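Acetolactate synthase, small subunit (Thermotoga maritima, PDB 2FGC) serves as the small, ACT-domain-bearing subunit of acetolactate synthase, a kind of subunit that generally regulates its large catalytic partner. Local coordinates at residues L31-V36 and L70-I75. Residues are numbered along the deposited sequence; the frame is centred on the assembly and turned at random.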
ATOM      1  N   LEU A  31     -13.428   7.542   3.901  1.00 56.03           N
ATOM      2  CA  LEU A  31     -12.308   6.751   4.332  1.00 53.22           C
ATOM      3  C   LEU A  31     -12.587   6.034   5.652  1.00 51.32           C
ATOM      4  O   LEU A  31     -13.111   6.620   6.586  1.00 44.62           O
ATOM      5  CB  LEU A  31     -11.083   7.650   4.447  1.00 51.88           C
ATOM      6  CG  LEU A  31     -10.300   7.972   3.173  1.00 53.80           C
ATOM      7  CD1 LEU A  31      -9.383   9.218   3.367  1.00 48.79           C
ATOM      8  CD2 LEU A  31      -9.492   6.729   2.700  1.00 50.29           C
ATOM      9  N   VAL A  32     -12.253   4.755   5.721  1.00 52.35           N
ATOM     10  CA  VAL A  32     -12.477   4.010   6.954  1.00 55.45           C
ATOM     11  C   VAL A  32     -11.288   3.099   7.298  1.00 58.22           C
ATOM     12  O   VAL A  32     -10.645   2.482   6.453  1.00 59.46           O
ATOM     13  CB  VAL A  32     -13.914   3.379   7.038  1.00 53.76           C
ATOM     14  CG1 VAL A  32     -14.359   2.827   5.726  1.00 62.52           C
ATOM     15  CG2 VAL A  32     -14.007   2.345   8.086  1.00 58.40           C
ATOM     16  N   SER A  33     -10.941   3.085   8.556  1.00 55.82           N
ATOM     17  CA  SER A  33      -9.869   2.246   8.964  1.00 57.82           C
ATOM     18  C   SER A  33     -10.453   1.090   9.762  1.00 57.68           C
ATOM     19  O   SER A  33     -11.482   1.233  10.419  1.00 56.61           O
ATOM     20  CB  SER A  33      -8.906   3.074   9.797  1.00 56.07           C
ATOM     21  OG  SER A  33      -7.718   2.350   9.933  1.00 72.68           O
HETATM   22  N   MSE A  34      -9.817  -0.066   9.718  1.00 56.52           N
HETATM   23  CA  MSE A  34     -10.456  -1.215  10.272  1.00 63.31           C
HETATM   24  C   MSE A  34      -9.459  -2.212  10.804  1.00 56.95           C
HETATM   25  O   MSE A  34      -8.518  -2.548  10.123  1.00 54.60           O
HETATM   26  CB  MSE A  34     -11.196  -1.854   9.136  1.00 61.86           C
HETATM   27  CG  MSE A  34     -12.317  -2.629   9.536  1.00 70.79           C
HETATM   28 SE   MSE A  34     -13.205  -3.199   7.855  1.00 87.21          SE
HETATM   29  CE  MSE A  34     -13.713  -1.329   7.052  1.00 93.00           C
ATOM     30  N   LEU A  35      -9.701  -2.738  11.996  1.00 53.79           N
ATOM     31  CA  LEU A  35      -8.748  -3.626  12.641  1.00 51.23           C
ATOM     32  C   LEU A  35      -9.344  -5.006  12.524  1.00 50.18           C
ATOM     33  O   LEU A  35     -10.486  -5.184  12.906  1.00 50.61           O
ATOM     34  CB  LEU A  35      -8.616  -3.218  14.102  1.00 50.91           C
ATOM     35  CG  LEU A  35      -7.270  -3.204  14.820  1.00 60.03           C
ATOM     36  CD1 LEU A  35      -6.177  -2.568  14.002  1.00 52.88           C
ATOM     37  CD2 LEU A  35      -7.441  -2.435  16.133  1.00 54.51           C
ATOM     38  N   VAL A  36      -8.620  -5.966  11.946  1.00 49.67           N
ATOM     39  CA  VAL A  36      -9.174  -7.314  11.745  1.00 50.43           C
ATOM     40  C   VAL A  36      -8.212  -8.417  12.283  1.00 50.58           C
ATOM     41  O   VAL A  36      -6.989  -8.318  12.111  1.00 50.57           O
ATOM     42  CB  VAL A  36      -9.592  -7.576  10.225  1.00 50.89           C
ATOM     43  CG1 VAL A  36     -10.302  -6.344   9.574  1.00 44.79           C
ATOM     44  CG2 VAL A  36      -8.405  -7.897   9.385  1.00 56.57           C
ATOM     45  N   LEU A  70      -3.245  -8.447  14.730  1.00 46.24           N
ATOM     46  CA  LEU A  70      -4.326  -7.734  14.083  1.00 43.98           C
ATOM     47  C   LEU A  70      -3.802  -6.897  12.952  1.00 45.81           C
ATOM     48  O   LEU A  70      -2.832  -6.175  13.121  1.00 48.67           O
ATOM     49  CB  LEU A  70      -5.055  -6.824  15.062  1.00 42.99           C
ATOM     50  CG  LEU A  70      -5.624  -7.359  16.369  1.00 43.10           C
ATOM     51  CD1 LEU A  70      -6.271  -6.194  17.108  1.00 45.22           C
ATOM     52  CD2 LEU A  70      -6.594  -8.502  16.138  1.00 35.87           C
ATOM     53  N   SER A  71      -4.452  -7.005  11.803  1.00 45.32           N
ATOM     54  CA  SER A  71      -4.166  -6.164  10.655  1.00 46.59           C
ATOM     55  C   SER A  71      -5.051  -4.942  10.618  1.00 48.06           C
ATOM     56  O   SER A  71      -6.149  -4.955  11.167  1.00 48.10           O
ATOM     57  CB  SER A  71      -4.419  -6.944   9.395  1.00 43.31           C
ATOM     58  OG  SER A  71      -3.491  -7.968   9.373  1.00 48.22           O
ATOM     59  N   ARG A  72      -4.563  -3.885   9.960  1.00 51.19           N
ATOM     60  CA  ARG A  72      -5.342  -2.680   9.773  1.00 49.22           C
ATOM     61  C   ARG A  72      -5.469  -2.441   8.301  1.00 50.64           C
ATOM     62  O   ARG A  72      -4.483  -2.494   7.560  1.00 50.56           O
ATOM     63  CB  ARG A  72      -4.673  -1.503  10.454  1.00 53.18           C
ATOM     64  CG  ARG A  72      -5.331  -0.139  10.179  1.00 52.02           C
ATOM     65  CD  ARG A  72      -4.730   0.979  11.099  1.00 51.87           C
ATOM     66  NE  ARG A  72      -4.847   0.688  12.546  1.00 56.15           N
ATOM     67  CZ  ARG A  72      -5.916   0.990  13.273  1.00 53.80           C
ATOM     68  NH1 ARG A  72      -6.960   1.550  12.692  1.00 61.58           N
ATOM     69  NH2 ARG A  72      -5.960   0.734  14.567  1.00 64.31           N
ATOM     70  N   LEU A  73      -6.702  -2.189   7.912  1.00 49.82           N
ATOM     71  CA  LEU A  73      -7.136  -1.951   6.554  1.00 52.29           C
ATOM     72  C   LEU A  73      -7.700  -0.578   6.456  1.00 50.11           C
ATOM     73  O   LEU A  73      -8.517  -0.201   7.276  1.00 48.48           O
ATOM     74  CB  LEU A  73      -8.336  -2.831   6.245  1.00 53.10           C
ATOM     75  CG  LEU A  73      -8.065  -4.166   5.613  1.00 63.77           C
ATOM     76  CD1 LEU A  73      -7.635  -5.103   6.707  1.00 66.76           C
ATOM     77  CD2 LEU A  73      -9.349  -4.610   4.997  1.00 71.00           C
ATOM     78  N   VAL A  74      -7.343   0.121   5.394  1.00 48.20           N
ATOM     79  CA  VAL A  74      -7.889   1.418   5.116  1.00 49.12           C
ATOM     80  C   VAL A  74      -8.581   1.254   3.817  1.00 50.07           C
ATOM     81  O   VAL A  74      -8.021   0.691   2.873  1.00 50.09           O
ATOM     82  CB  VAL A  74      -6.809   2.486   4.991  1.00 48.70           C
ATOM     83  CG1 VAL A  74      -7.436   3.862   4.669  1.00 45.93           C
ATOM     84  CG2 VAL A  74      -6.050   2.558   6.334  1.00 53.52           C
ATOM     85  N   ILE A  75      -9.825   1.710   3.804  1.00 48.99           N
ATOM     86  CA  ILE A  75     -10.708   1.531   2.683  1.00 51.03           C
ATOM     87  C   ILE A  75     -11.243   2.898   2.346  1.00 52.01           C
ATOM     88  O   ILE A  75     -11.573   3.699   3.213  1.00 48.81           O
ATOM     89  CB  ILE A  75     -11.835   0.504   3.006  1.00 48.55           C
ATOM     90  CG1 ILE A  75     -11.214  -0.813   3.396  1.00 49.54           C
ATOM     91  CG2 ILE A  75     -12.642   0.181   1.803  1.00 52.47           C
ATOM     92  CD1 ILE A  75     -12.206  -1.768   4.041  1.00 61.60           C
TER
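Three antiparallel hydrogen-bonded pairs, Val32 with Ile75, Met34 with Leu73 and Val36 with Ser71, join the neighbouring strands 31-36 and 70-75. In each, both backbone amides find a carbonyl: Val32 N gives to Ile75 O at 2.8 Å and Ile75 N returns to Val32 O, while Val36 and Ser71 exchange bonds in the same way. The middle pair is less even, for the bond from Leu73 N to Met34 O is nearly straight, but that from Met34 N to Leu73 O is bent to 125° and weak. Several carbonyls also receive a CA-H contact, such as Val74 CA on Val32 O at 3.2 Å. The alternate residues turn their amides and carbonyls outward: Ser33 and Leu35 bond to the backbone of strand 97-102, and Arg72 to Gly63 of strand 56-64. Strands 28-37 and 70-79, which carry the two segments, are the central pair of the four-stranded antiparallel ACT-domain sheet, whose strand order is 2-3-1-4. The face bearing Met34, Leu73 and Ile75 is mostly apolar, with Ser71 at one end, as suits the side beneath helix 42-51, where Phe50 touches Met34 and Ile75. Met34, present as selenomethionine, bends at its last torsion and brings CE tightly against Ile75 CD1, at 3.4 Å; Val36 CG2 meets Leu73 CD1 nearly crosswise. On the other face Arg72 is long enough to lay its guanidinium over Ser33 and Leu35. Arg72 NH1 donates to Ser33 OG at 3.0 Å, the small hydroxyl, anti to its backbone N (chi1 -166°), lying only 2° from the guanidinium plane. Apolar Leu35 CD1 rests over one guanidinium face, 3.4 Å from Arg72 NH2, which forms a salt bridge with Glu66; Arg72 NE is hydrogen-bonded elsewhere, and Glu173 of the second subunit makes a long, weak ion pair with NH1.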